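Local coordinates for SusD superfamily protein (Bacteroides thetaiotaomicron, PDB 3MCX), which is of unknown function but, as a SusD-family outer-membrane protein, probably helps capture glycans at the bacterial surface for uptake, at residues 55-60 against 436-441; 127-132 against 180-185; 152-157 against 173-178. All blocks are in the same frame, centred on the assembly; numbering follows the deposited sequence. Where two conformers were deposited one is given.

Contact 1 of 3, residues 55-60 against 436-441; sequences DVQARI and SWHLET
In this SusD-family fold, rich in helix and poor in strand, the short strand 56-57 pairs antiparallel with strand 292-293, and the loop 436-441 that leads into helix 441-444 closes over it through Q57. Polar contacts centre on the amide of that glutamine. Its CG takes the crowded position between the backbone N and the carbonyl carbon (chi1 56°), and the rest of the chain extends across to the loop. Q57 NE2 gives one hydrogen to W437 O at 2.9 Å, nearly straight but from above the carbonyl plane, and the other to A58 O at 3.0 Å. Two acceptors lying in the amide plane fix its rotation, and OE1 is left to receive a hydrogen from a water. Glutamine suits the place because one group can both donate and accept. The rings of the loop are held from outside, W437 NE1 by L293 O and H438 by Y72 and D296. The apolar contact belongs to L439, whose branched end reaches the backbone of 58-60: CD1 lies 3.8 Å from A58 CB, and CD2 touches R59 O. Finally, Q57 OE1 sits over one face of the H438 imidazole, 3.6 Å from ND1 and displaced toward the ring's rim.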
ATOM      1  N   ASP A  55      -0.222 -13.854   5.157  1.00  7.38           N
ATOM      2  CA  ASP A  55      -1.666 -14.000   5.005  1.00  7.88           C
ATOM      3  C   ASP A  55      -2.133 -14.181   3.577  1.00  7.16           C
ATOM      4  O   ASP A  55      -3.214 -14.764   3.351  1.00  6.55           O
ATOM      5  CB  ASP A  55      -2.381 -12.812   5.648  1.00  7.22           C
ATOM      6  CG  ASP A  55      -2.240 -12.802   7.150  1.00  7.24           C
ATOM      7  OD1 ASP A  55      -2.319 -13.893   7.764  1.00  8.54           O
ATOM      8  OD2 ASP A  55      -2.059 -11.696   7.712  1.00  8.40           O
ATOM      9  N   VAL A  56      -1.395 -13.613   2.622  1.00  7.22           N
ATOM     10  CA  VAL A  56      -1.714 -13.699   1.194  1.00  7.10           C
ATOM     11  C   VAL A  56      -0.508 -14.355   0.555  1.00  7.08           C
ATOM     12  O   VAL A  56       0.635 -13.902   0.736  1.00  7.58           O
ATOM     13  CB  VAL A  56      -2.008 -12.336   0.573  1.00  7.65           C
ATOM     14  CG1 VAL A  56      -2.220 -12.506  -0.923  1.00  8.23           C
ATOM     15  CG2 VAL A  56      -3.220 -11.646   1.222  1.00  8.14           C
ATOM     16  N   GLN A  57      -0.734 -15.443  -0.168  1.00  6.32           N
ATOM     17  CA  GLN A  57       0.349 -16.211  -0.782  1.00  6.38           C
ATOM     18  C   GLN A  57       0.134 -16.335  -2.286  1.00  7.46           C
ATOM     19  O   GLN A  57      -0.967 -16.147  -2.789  1.00  6.77           O
ATOM     20  CB  GLN A  57       0.433 -17.617  -0.165  1.00  5.98           C
ATOM     21  CG  GLN A  57      -0.850 -18.409  -0.253  1.00  6.50           C
ATOM     22  CD  GLN A  57      -0.664 -19.842   0.134  1.00  5.58           C
ATOM     23  OE1 GLN A  57      -0.797 -20.254   1.301  1.00  6.61           O
ATOM     24  NE2 GLN A  57      -0.311 -20.652  -0.856  1.00  5.52           N
ATOM     25  N   ALA A  58       1.191 -16.683  -3.014  1.00  6.02           N
ATOM     26  CA  ALA A  58       0.983 -17.157  -4.384  1.00  6.55           C
ATOM     27  C   ALA A  58       0.150 -18.423  -4.366  1.00  6.79           C
ATOM     28  O   ALA A  58       0.290 -19.276  -3.474  1.00  6.30           O
ATOM     29  CB  ALA A  58       2.351 -17.424  -5.091  1.00  6.65           C
ATOM     30  N   ARG A  59      -0.652 -18.580  -5.416  1.00  6.01           N
ATOM     31  CA  ARG A  59      -1.330 -19.833  -5.663  1.00  6.20           C
ATOM     32  C   ARG A  59      -0.413 -20.918  -6.264  1.00  5.57           C
ATOM     33  O   ARG A  59      -0.557 -22.109  -5.981  1.00  5.86           O
ATOM     34  CB  ARG A  59      -2.555 -19.608  -6.557  1.00  6.41           C
ATOM     35  CG  ARG A  59      -3.350 -20.852  -6.926  1.00  6.70           C
ATOM     36  CD  ARG A  59      -4.553 -20.587  -7.843  1.00  6.97           C
ATOM     37  NE  ARG A  59      -4.140 -19.915  -9.098  1.00  5.45           N
ATOM     38  CZ  ARG A  59      -3.599 -20.528 -10.150  1.00  5.95           C
ATOM     39  NH1 ARG A  59      -3.465 -21.843 -10.201  1.00  5.62           N
ATOM     40  NH2 ARG A  59      -3.208 -19.784 -11.183  1.00  7.14           N
ATOM     41  N   ILE A  60       0.472 -20.461  -7.161  1.00  5.60           N
ATOM     42  CA  ILE A  60       1.333 -21.302  -7.932  1.00  5.72           C
ATOM     43  C   ILE A  60       2.662 -20.557  -8.168  1.00  6.00           C
ATOM     44  O   ILE A  60       2.679 -19.339  -8.391  1.00  5.91           O
ATOM     45  CB  ILE A  60       0.621 -21.738  -9.261  1.00  6.35           C
ATOM     46  CG1 ILE A  60       1.313 -22.921  -9.898  1.00  8.77           C
ATOM     47  CG2 ILE A  60       0.424 -20.583 -10.200  1.00  7.01           C
ATOM     48  CD1 ILE A  60       0.464 -23.579 -11.016  1.00  9.67           C
ATOM     49  N   SER A 436      -0.637 -24.701   5.977  1.00  6.86           N
ATOM     50  CA  SER A 436      -0.365 -25.971   5.314  1.00  7.92           C
ATOM     51  C   SER A 436      -0.385 -25.937   3.786  1.00  7.84           C
ATOM     52  O   SER A 436       0.082 -26.914   3.172  1.00 10.82           O
ATOM     53  CB  SER A 436      -1.309 -27.075   5.818  1.00  8.25           C
ATOM     54  OG  SER A 436      -2.619 -26.838   5.383  1.00 12.31           O
ATOM     55  N   TRP A 437      -0.935 -24.886   3.179  1.00  6.53           N
ATOM     56  CA  TRP A 437      -0.876 -24.775   1.728  1.00  5.71           C
ATOM     57  C   TRP A 437       0.067 -23.730   1.187  1.00  6.10           C
ATOM     58  O   TRP A 437       0.046 -23.445  -0.000  1.00  6.37           O
ATOM     59  CB  TRP A 437      -2.262 -24.692   1.085  1.00  6.18           C
ATOM     60  CG  TRP A 437      -3.198 -23.580   1.554  1.00  4.48           C
ATOM     61  CD1 TRP A 437      -3.281 -22.324   1.076  1.00  6.07           C
ATOM     62  CD2 TRP A 437      -4.229 -23.697   2.553  1.00  4.51           C
ATOM     63  NE1 TRP A 437      -4.276 -21.629   1.713  1.00  6.06           N
ATOM     64  CE2 TRP A 437      -4.861 -22.442   2.640  1.00  4.71           C
ATOM     65  CE3 TRP A 437      -4.680 -24.743   3.374  1.00  6.04           C
ATOM     66  CZ2 TRP A 437      -5.937 -22.208   3.492  1.00  6.99           C
ATOM     67  CZ3 TRP A 437      -5.741 -24.506   4.240  1.00  5.61           C
ATOM     68  CH2 TRP A 437      -6.355 -23.250   4.292  1.00  5.46           C
ATOM     69  N   HIS A 438       0.951 -23.183   2.018  1.00  5.60           N
ATOM     70  CA  HIS A 438       2.045 -22.430   1.467  1.00  5.73           C
ATOM     71  C   HIS A 438       2.800 -23.295   0.485  1.00  5.85           C
ATOM     72  O   HIS A 438       2.906 -24.535   0.617  1.00  6.62           O
ATOM     73  CB  HIS A 438       2.950 -21.912   2.574  1.00  4.88           C
ATOM     74  CG  HIS A 438       2.424 -20.668   3.218  1.00  5.82           C
ATOM     75  ND1 HIS A 438       2.454 -19.431   2.599  1.00  6.30           N
ATOM     76  CD2 HIS A 438       1.845 -20.472   4.431  1.00  6.84           C
ATOM     77  CE1 HIS A 438       1.901 -18.527   3.397  1.00  5.89           C
ATOM     78  NE2 HIS A 438       1.544 -19.135   4.529  1.00  4.97           N
ATOM     79  N   LEU A 439       3.380 -22.623  -0.504  1.00  5.62           N
ATOM     80  CA  LEU A 439       4.015 -23.367  -1.574  1.00  5.83           C
ATOM     81  C   LEU A 439       5.304 -24.037  -1.125  1.00  6.22           C
ATOM     82  O   LEU A 439       6.043 -23.488  -0.303  1.00  6.32           O
ATOM     83  CB  LEU A 439       4.316 -22.478  -2.763  1.00  6.07           C
ATOM     84  CG  LEU A 439       3.106 -21.801  -3.345  1.00  6.97           C
ATOM     85  CD1 LEU A 439       3.471 -21.075  -4.693  1.00  5.96           C
ATOM     86  CD2 LEU A 439       1.914 -22.729  -3.512  1.00  7.77           C
ATOM     87  N   GLU A 440       5.624 -25.171  -1.732  1.00  6.26           N
ATOM     88  CA  GLU A 440       6.848 -25.888  -1.408  1.00  6.94           C
ATOM     89  C   GLU A 440       8.095 -25.102  -1.801  1.00  6.63           C
ATOM     90  O   GLU A 440       9.178 -25.330  -1.281  1.00  6.91           O
ATOM     91  CB  GLU A 440       6.873 -27.283  -2.038  1.00  7.77           C
ATOM     92  CG  GLU A 440       5.832 -28.259  -1.456  1.00 11.37           C
ATOM     93  CD  GLU A 440       5.931 -28.435   0.050  1.00 18.78           C
ATOM     94  OE1 GLU A 440       7.066 -28.630   0.531  1.00 17.44           O
ATOM     95  OE2 GLU A 440       4.865 -28.391   0.731  1.00 21.90           O
ATOM     96  N   THR A 441       7.968 -24.189  -2.745  1.00  5.84           N
ATOM     97  CA  THR A 441       9.106 -23.357  -3.118  1.00  6.32           C
ATOM     98  C   THR A 441       9.679 -22.536  -1.958  1.00  7.52           C
ATOM     99  O   THR A 441      10.851 -22.141  -2.016  1.00  7.44           O
ATOM    100  CB  THR A 441       8.719 -22.371  -4.246  1.00  6.81           C
ATOM    101  OG1 THR A 441       7.501 -21.700  -3.896  1.00  7.44           O
ATOM    102  CG2 THR A 441       8.578 -23.106  -5.589  1.00  6.09           C
TER
HETATM  103  O   HOH W   1      -1.360 -21.692   3.661  1.00  5.99           O

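Contact 2 of 3, residues 127-132 against 180-185; sequences VMRGLS and VSDMSN
R129 and D182 cross at about a right angle where two helices of the SusD fold run nearly antiparallel, their local axes 155° apart and approaching to 7.7 Å. R129 starts with CG anti to its backbone N and bends at chi3 (68°), which turns the guanidinium edge toward the other helix. That edge grips the carboxylate side-on: R129 NE bonds D182 OD2 at 2.9 Å, while R129 NH2 bonds D182 OD1 at the same length, both almost straight. The oxygens lie in the guanidinium plane, yet the carboxylate is tilted 44° against it, so the nitrogens meet them from above the carboxylate plane. Arginine suits this buried spot because one group can satisfy both acid oxygens and still offer NH1 to N99; in turn D182 OD1 also accepts from Q178, and a water donates to OD2. G130 lets the backbones close in, since a side chain there would crowd D182 CB and M183 CG, and the CA atoms of G130 and D182 stand 5.2 Å apart. Beside the salt bridge, the selenomethionine M183 extends its chain so that CE lies 3.5 Å from L131 N and 3.9 Å from L131 CB, with V127 packing on its CG. Around the pair of helices 115-140 and 172-186, helix 81-106 adjoins the R129 side through T98 and N99, while helix 201-214 borders V127 and M183 through A204 and L208.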
ATOM      1  N   VAL A 127       2.521  15.951  -2.966  1.00  5.74           N
ATOM      2  CA  VAL A 127       2.142  14.754  -2.218  1.00  5.90           C
ATOM      3  C   VAL A 127       2.457  13.503  -3.047  1.00  5.70           C
ATOM      4  O   VAL A 127       3.008  12.527  -2.545  1.00  7.48           O
ATOM      5  CB  VAL A 127       0.668  14.715  -1.732  1.00  7.11           C
ATOM      6  CG1 VAL A 127       0.438  13.427  -0.903  1.00  7.09           C
ATOM      7  CG2 VAL A 127       0.344  15.886  -0.889  1.00  7.98           C
HETATM    8  N   MSE A 128       2.135  13.544  -4.340  1.00  6.26           N
HETATM    9  CA  MSE A 128       2.470  12.416  -5.199  0.50  6.26           C
HETATM   10  C   MSE A 128       3.979  12.189  -5.284  1.00  6.86           C
HETATM   11  O   MSE A 128       4.430  11.054  -5.341  1.00  7.17           O
HETATM   12  CB  MSE A 128       1.870  12.604  -6.583  0.50  7.26           C
HETATM   13  CG  MSE A 128       2.062  11.427  -7.500  0.50  8.29           C
HETATM   14 SE   MSE A 128       1.372   9.723  -6.845  0.38  7.39          SE
HETATM   15  CE  MSE A 128      -0.133  10.362  -5.770  0.50 10.74           C
ATOM     16  N   ARG A 129       4.767  13.248  -5.318  1.00  5.97           N
ATOM     17  CA  ARG A 129       6.237  13.081  -5.320  1.00  6.22           C
ATOM     18  C   ARG A 129       6.718  12.402  -4.032  1.00  6.05           C
ATOM     19  O   ARG A 129       7.551  11.503  -4.053  1.00  6.24           O
ATOM     20  CB  ARG A 129       6.947  14.419  -5.481  1.00  6.73           C
ATOM     21  CG  ARG A 129       8.417  14.282  -5.880  1.00  6.54           C
ATOM     22  CD  ARG A 129       9.086  15.586  -6.152  1.00  6.59           C
ATOM     23  NE  ARG A 129       9.256  16.419  -4.971  1.00  6.65           N
ATOM     24  CZ  ARG A 129       9.709  17.659  -5.004  1.00  6.40           C
ATOM     25  NH1 ARG A 129      10.020  18.209  -6.153  1.00  7.45           N
ATOM     26  NH2 ARG A 129       9.868  18.367  -3.876  1.00  7.77           N
ATOM     27  N   GLY A 130       6.204  12.859  -2.911  1.00  6.12           N
ATOM     28  CA  GLY A 130       6.567  12.272  -1.628  1.00  6.90           C
ATOM     29  C   GLY A 130       6.118  10.842  -1.481  1.00  7.25           C
ATOM     30  O   GLY A 130       6.888   9.952  -1.058  1.00  7.35           O
ATOM     31  N   LEU A 131       4.870  10.580  -1.891  1.00  6.92           N
ATOM     32  CA  LEU A 131       4.343   9.213  -1.840  1.00  6.96           C
ATOM     33  C   LEU A 131       5.171   8.266  -2.724  1.00  6.91           C
ATOM     34  O   LEU A 131       5.485   7.142  -2.323  1.00  6.63           O
ATOM     35  CB  LEU A 131       2.897   9.231  -2.300  1.00  7.11           C
ATOM     36  CG  LEU A 131       2.135   7.921  -2.291  1.00  8.50           C
ATOM     37  CD1 LEU A 131       2.218   7.256  -0.920  1.00  8.25           C
ATOM     38  CD2 LEU A 131       0.654   8.203  -2.708  1.00  9.09           C
ATOM     39  N   SER A 132       5.550   8.761  -3.902  1.00  6.26           N
ATOM     40  CA  SER A 132       6.329   7.962  -4.831  1.00  6.19           C
ATOM     41  C   SER A 132       7.708   7.616  -4.241  1.00  6.31           C
ATOM     42  O   SER A 132       8.139   6.476  -4.298  1.00  7.50           O
ATOM     43  CB  SER A 132       6.390   8.653  -6.172  1.00  7.20           C
ATOM     44  OG  SER A 132       5.092   8.735  -6.779  1.00  7.38           O
ATOM     45  N   VAL A 180       8.545  13.353   3.978  1.00  7.40           N
ATOM     46  CA  VAL A 180       7.871  14.158   4.997  1.00  7.21           C
ATOM     47  C   VAL A 180       7.811  15.629   4.592  1.00  7.33           C
ATOM     48  O   VAL A 180       6.767  16.276   4.722  1.00  8.26           O
ATOM     49  CB  VAL A 180       8.546  13.974   6.379  1.00  7.68           C
ATOM     50  CG1 VAL A 180       8.000  14.993   7.401  1.00  7.06           C
ATOM     51  CG2 VAL A 180       8.303  12.504   6.899  1.00  7.53           C
ATOM     52  N   SER A 181       8.901  16.155   4.070  1.00  6.73           N
ATOM     53  CA  SER A 181       8.926  17.530   3.601  0.50  6.72           C
ATOM     54  C   SER A 181       7.867  17.781   2.509  1.00  6.71           C
ATOM     55  O   SER A 181       7.102  18.764   2.557  1.00  6.83           O
ATOM     56  CB  SER A 181      10.319  17.844   3.054  0.50  6.79           C
ATOM     57  OG  SER A 181      10.429  19.177   2.591  0.50  8.27           O
ATOM     58  N   ASP A 182       7.853  16.927   1.500  1.00  6.89           N
ATOM     59  CA  ASP A 182       6.915  17.095   0.381  1.00  7.13           C
ATOM     60  C   ASP A 182       5.468  17.058   0.852  1.00  7.72           C
ATOM     61  O   ASP A 182       4.667  17.913   0.503  1.00  7.71           O
ATOM     62  CB  ASP A 182       7.139  16.038  -0.684  1.00  7.14           C
ATOM     63  CG  ASP A 182       8.416  16.256  -1.490  1.00  7.70           C
ATOM     64  OD1 ASP A 182       9.082  17.280  -1.316  1.00  9.92           O
ATOM     65  OD2 ASP A 182       8.706  15.375  -2.343  1.00  8.74           O
HETATM   66  N   MSE A 183       5.134  16.087   1.677  1.00  7.48           N
HETATM   67  CA  MSE A 183       3.738  15.954   2.101  1.00  7.71           C
HETATM   68  C   MSE A 183       3.357  17.087   3.031  1.00  7.69           C
HETATM   69  O   MSE A 183       2.234  17.620   2.922  1.00  8.97           O
HETATM   70  CB  MSE A 183       3.501  14.622   2.764  1.00  7.20           C
HETATM   71  CG  MSE A 183       3.744  13.404   1.896  1.00  8.49           C
HETATM   72 SE   MSE A 183       3.099  11.805   2.797  0.75  7.39          SE
HETATM   73  CE  MSE A 183       3.468  10.577   1.365  1.00  8.36           C
ATOM     74  N   SER A 184       4.265  17.470   3.927  1.00  7.41           N
ATOM     75  CA  SER A 184       3.993  18.541   4.883  1.00  7.90           C
ATOM     76  C   SER A 184       3.877  19.905   4.204  1.00  7.68           C
ATOM     77  O   SER A 184       2.991  20.714   4.540  1.00  7.72           O
ATOM     78  CB  SER A 184       5.106  18.593   5.947  1.00  8.15           C
ATOM     79  OG  SER A 184       5.181  17.344   6.640  1.00 11.07           O
ATOM     80  N   ASN A 185       4.788  20.180   3.275  1.00  6.90           N
ATOM     81  CA  ASN A 185       4.796  21.447   2.535  1.00  7.18           C
ATOM     82  C   ASN A 185       3.562  21.574   1.631  1.00  7.28           C
ATOM     83  O   ASN A 185       3.141  22.698   1.335  1.00  7.58           O
ATOM     84  CB  ASN A 185       6.079  21.613   1.720  1.00  7.62           C
ATOM     85  CG  ASN A 185       7.301  21.882   2.588  1.00 10.87           C
ATOM     86  OD1 ASN A 185       7.185  22.502   3.634  1.00 16.69           O
ATOM     87  ND2 ASN A 185       8.486  21.467   2.122  1.00 13.44           N
TER
HETATM   88  O   HOH W   2       9.955  12.991  -2.860  1.00  8.21           O

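Contact 3 of 3, residues 152-157 against 173-178. With ZN (zinc ion), chain B.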
ATOM      1  N   LEU A 152      21.202   2.318   2.850  1.00  6.36           N
ATOM      2  CA  LEU A 152      20.867   2.982   1.576  1.00  6.56           C
ATOM      3  C   LEU A 152      19.411   2.878   1.172  1.00  6.75           C
ATOM      4  O   LEU A 152      18.803   1.804   1.255  1.00  6.41           O
ATOM      5  CB  LEU A 152      21.760   2.458   0.442  1.00  6.83           C
ATOM      6  CG  LEU A 152      23.257   2.762   0.553  1.00  9.69           C
ATOM      7  CD1 LEU A 152      24.007   2.132  -0.628  1.00 11.48           C
ATOM      8  CD2 LEU A 152      23.526   4.267   0.638  1.00  9.81           C
ATOM      9  N   GLY A 153      18.878   4.017   0.728  1.00  6.48           N
ATOM     10  CA  GLY A 153      17.555   4.114   0.197  1.00  6.54           C
ATOM     11  C   GLY A 153      17.634   4.125  -1.321  1.00  7.00           C
ATOM     12  O   GLY A 153      18.180   3.184  -1.922  1.00  8.16           O
ATOM     13  N   VAL A 154      17.093   5.158  -1.949  1.00  5.86           N
ATOM     14  CA  VAL A 154      17.114   5.300  -3.395  1.00  5.86           C
ATOM     15  C   VAL A 154      17.560   6.705  -3.780  1.00  6.47           C
ATOM     16  O   VAL A 154      17.700   7.583  -2.910  1.00  6.34           O
ATOM     17  CB  VAL A 154      15.758   4.993  -4.003  1.00  5.26           C
ATOM     18  CG1 VAL A 154      15.291   3.573  -3.663  1.00  5.89           C
ATOM     19  CG2 VAL A 154      14.700   6.020  -3.532  1.00  6.80           C
ATOM     20  N   PRO A 155      17.803   6.962  -5.068  1.00  5.81           N
ATOM     21  CA  PRO A 155      18.135   8.317  -5.474  1.00  6.04           C
ATOM     22  C   PRO A 155      16.977   9.305  -5.304  1.00  6.03           C
ATOM     23  O   PRO A 155      15.811   8.997  -5.542  1.00  7.08           O
ATOM     24  CB  PRO A 155      18.525   8.164  -6.956  1.00  6.74           C
ATOM     25  CG  PRO A 155      19.037   6.764  -7.035  1.00  6.91           C
ATOM     26  CD  PRO A 155      18.115   6.001  -6.142  1.00  6.14           C
ATOM     27  N   ILE A 156      17.332  10.499  -4.878  1.00  5.53           N
ATOM     28  CA  ILE A 156      16.371  11.562  -4.659  1.00  6.55           C
ATOM     29  C   ILE A 156      16.450  12.586  -5.775  1.00  7.73           C
ATOM     30  O   ILE A 156      17.485  13.245  -6.003  1.00  8.20           O
ATOM     31  CB  ILE A 156      16.602  12.262  -3.293  1.00  6.66           C
ATOM     32  CG1 ILE A 156      16.425  11.248  -2.173  1.00  6.88           C
ATOM     33  CG2 ILE A 156      15.621  13.458  -3.117  1.00  7.07           C
ATOM     34  CD1 ILE A 156      16.725  11.818  -0.783  1.00  6.74           C
ATOM     35  N   GLU A 157      15.308  12.743  -6.462  1.00  8.73           N
ATOM     36  CA  GLU A 157      15.142  13.810  -7.481  1.00 10.32           C
ATOM     37  C   GLU A 157      14.064  14.820  -7.093  1.00 10.50           C
ATOM     38  O   GLU A 157      12.912  14.457  -6.914  1.00  9.82           O
ATOM     39  CB  GLU A 157      14.771  13.198  -8.832  1.00 12.58           C
ATOM     40  CG  GLU A 157      15.848  12.298  -9.383  1.00 15.17           C
ATOM     41  CD  GLU A 157      15.534  11.756 -10.790  1.00 22.68           C
ATOM     42  OE1 GLU A 157      14.552  12.235 -11.416  1.00 23.74           O
ATOM     43  OE2 GLU A 157      16.290  10.876 -11.272  1.00 24.68           O
ATOM     44  N   ALA A 173      16.988   7.336   5.653  1.00  5.34           N
ATOM     45  CA  ALA A 173      16.554   8.503   6.441  1.00  5.03           C
ATOM     46  C   ALA A 173      16.465   9.772   5.570  1.00  5.67           C
ATOM     47  O   ALA A 173      15.531  10.554   5.735  1.00  6.30           O
ATOM     48  CB  ALA A 173      17.485   8.734   7.623  1.00  5.88           C
ATOM     49  N   GLN A 174      17.420   9.988   4.665  1.00  5.29           N
ATOM     50  CA  GLN A 174      17.372  11.130   3.778  1.00  5.16           C
ATOM     51  C   GLN A 174      16.136  11.078   2.894  1.00  6.14           C
ATOM     52  O   GLN A 174      15.463  12.089   2.656  1.00  5.87           O
ATOM     53  CB  GLN A 174      18.637  11.177   2.937  1.00  4.78           C
ATOM     54  CG  GLN A 174      19.867  11.657   3.703  1.00  4.80           C
ATOM     55  CD  GLN A 174      21.148  11.552   2.901  1.00  4.78           C
ATOM     56  OE1 GLN A 174      21.321  10.609   2.113  1.00  4.71           O
ATOM     57  NE2 GLN A 174      22.057  12.492   3.104  1.00  5.07           N
ATOM     58  N   CYS A 175      15.795   9.871   2.463  1.00  6.31           N
ATOM     59  CA  CYS A 175      14.594   9.678   1.663  1.00  6.44           C
ATOM     60  C   CYS A 175      13.348  10.002   2.467  1.00  7.02           C
ATOM     61  O   CYS A 175      12.477  10.735   2.001  1.00  6.45           O
ATOM     62  CB  CYS A 175      14.554   8.255   1.095  1.00  6.95           C
ATOM     63  SG  CYS A 175      15.796   7.968  -0.179  1.00  6.79           S
ATOM     64  N   TYR A 176      13.240   9.454   3.675  1.00  7.00           N
ATOM     65  CA  TYR A 176      12.076   9.782   4.514  1.00  6.27           C
ATOM     66  C   TYR A 176      11.965  11.291   4.815  1.00  6.40           C
ATOM     67  O   TYR A 176      10.871  11.843   4.850  1.00  6.20           O
ATOM     68  CB  TYR A 176      12.052   8.967   5.811  1.00  6.58           C
ATOM     69  CG  TYR A 176      11.386   7.607   5.751  1.00  7.73           C
ATOM     70  CD1 TYR A 176      12.036   6.493   5.248  1.00  8.60           C
ATOM     71  CD2 TYR A 176      10.120   7.434   6.268  1.00  9.64           C
ATOM     72  CE1 TYR A 176      11.422   5.241   5.231  1.00  8.20           C
ATOM     73  CE2 TYR A 176       9.500   6.190   6.255  1.00  8.80           C
ATOM     74  CZ  TYR A 176      10.171   5.098   5.765  1.00  8.89           C
ATOM     75  OH  TYR A 176       9.546   3.863   5.784  1.00  8.64           O
ATOM     76  N   GLU A 177      13.089  11.947   5.043  1.00  5.58           N
ATOM     77  CA  GLU A 177      13.072  13.415   5.264  1.00  6.37           C
ATOM     78  C   GLU A 177      12.417  14.107   4.078  1.00  6.92           C
ATOM     79  O   GLU A 177      11.601  15.000   4.248  1.00  6.43           O
ATOM     80  CB  GLU A 177      14.453  13.980   5.430  1.00  6.34           C
ATOM     81  CG  GLU A 177      15.089  13.714   6.739  1.00  7.93           C
ATOM     82  CD  GLU A 177      16.493  14.300   6.774  1.00  8.64           C
ATOM     83  OE1 GLU A 177      17.102  14.522   5.679  1.00  8.12           O
ATOM     84  OE2 GLU A 177      16.973  14.568   7.904  1.00  9.85           O
ATOM     85  N   GLN A 178      12.761  13.672   2.872  1.00  6.21           N
ATOM     86  CA  GLN A 178      12.187  14.316   1.667  1.00  6.47           C
ATOM     87  C   GLN A 178      10.700  13.996   1.512  1.00  6.56           C
ATOM     88  O   GLN A 178       9.930  14.902   1.125  1.00  6.95           O
ATOM     89  CB  GLN A 178      12.972  13.909   0.417  1.00  6.83           C
ATOM     90  CG  GLN A 178      12.577  14.653  -0.838  1.00  7.02           C
ATOM     91  CD  GLN A 178      12.878  16.116  -0.755  1.00  8.28           C
ATOM     92  OE1 GLN A 178      14.027  16.521  -0.541  1.00  9.55           O
ATOM     93  NE2 GLN A 178      11.849  16.944  -0.940  1.00 11.67           N
TER
HETATM   94 ZN    ZN B   1      18.839  15.324   5.576  0.80 12.14          ZN
HETATM   95  O   HOH W   3      18.867  15.024   3.605  1.00  8.09           O
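With chi1 at -70°, C175 sets SG anti to its own carbonyl carbon and beside its backbone N, aiming the sulfur from the helix at the loop backbone of G153 and V154. I156 takes a similar first torsion (-61°) and an extended second one, so the CG1-CD1 branch points at the helix, CD1 first, while CG2 turns toward Q178. The helix belongs to 172-186, and 152-157 is part of the long connection that leads into it from helix 115-140. V154 N donates to C175 SG at 3.6 Å, an almost straight bond, and V154 O stands 3.4 Å from the same sulfur. G153 suits its place because any beta carbon there would clash with SG, and because its psi of -123° comes more readily to a glycine. The isoleucine I156 is long enough to bridge to the helix: its CD1 rests 3.7 Å from Q174 O, CG1 leans on the sulfur, and CG2 meets Q178 CG at 4.0 Å, the aliphatic part of a glutamine whose amide is turned to D182. V154 also touches the sulfur through CG2 while it packs on W88 and Y92 of helix 81-106. An alanine in place of C175 would lack the sulfur, and would probably leave the V154 N-H without this acceptor and loosen the packing against I156. On the exposed flank of the helix, E177 takes no part in the loop contact; its extended chain binds a zinc ion through OE1 at 1.9 Å, with a water as another ligand at 2.0 Å. The thiol thus works two ways: its large, soft sulfur packs against V154 CG2 and I156 CG1, and it accepts a backbone N-H in a buried setting, though such a long bond to sulfur is probably weaker than one to oxygen.

Overall arrangement
Contacts 2 and 3 form one neighbourhood, with centres 12 Å apart and helix 172-186 common to both; R129 NH2 of contact 2 packs 3.8 Å from Q178 NE2 of contact 3. Contact 1 lies well away, its centre 35 Å from that of contact 2 on the opposite side of the chain's centre; the nearest atoms are about 20 Å apart. Along the sequence, 55-60 and 436-441 bracket most of the chain, including both other contacts. E177 in contact 3 binds a zinc ion, about 12 Å from the D182 side chain; contact 1 binds none, but the side chain of W437 is about 9 Å from that of the zinc ligand H330 and about 13 Å from a bound ion.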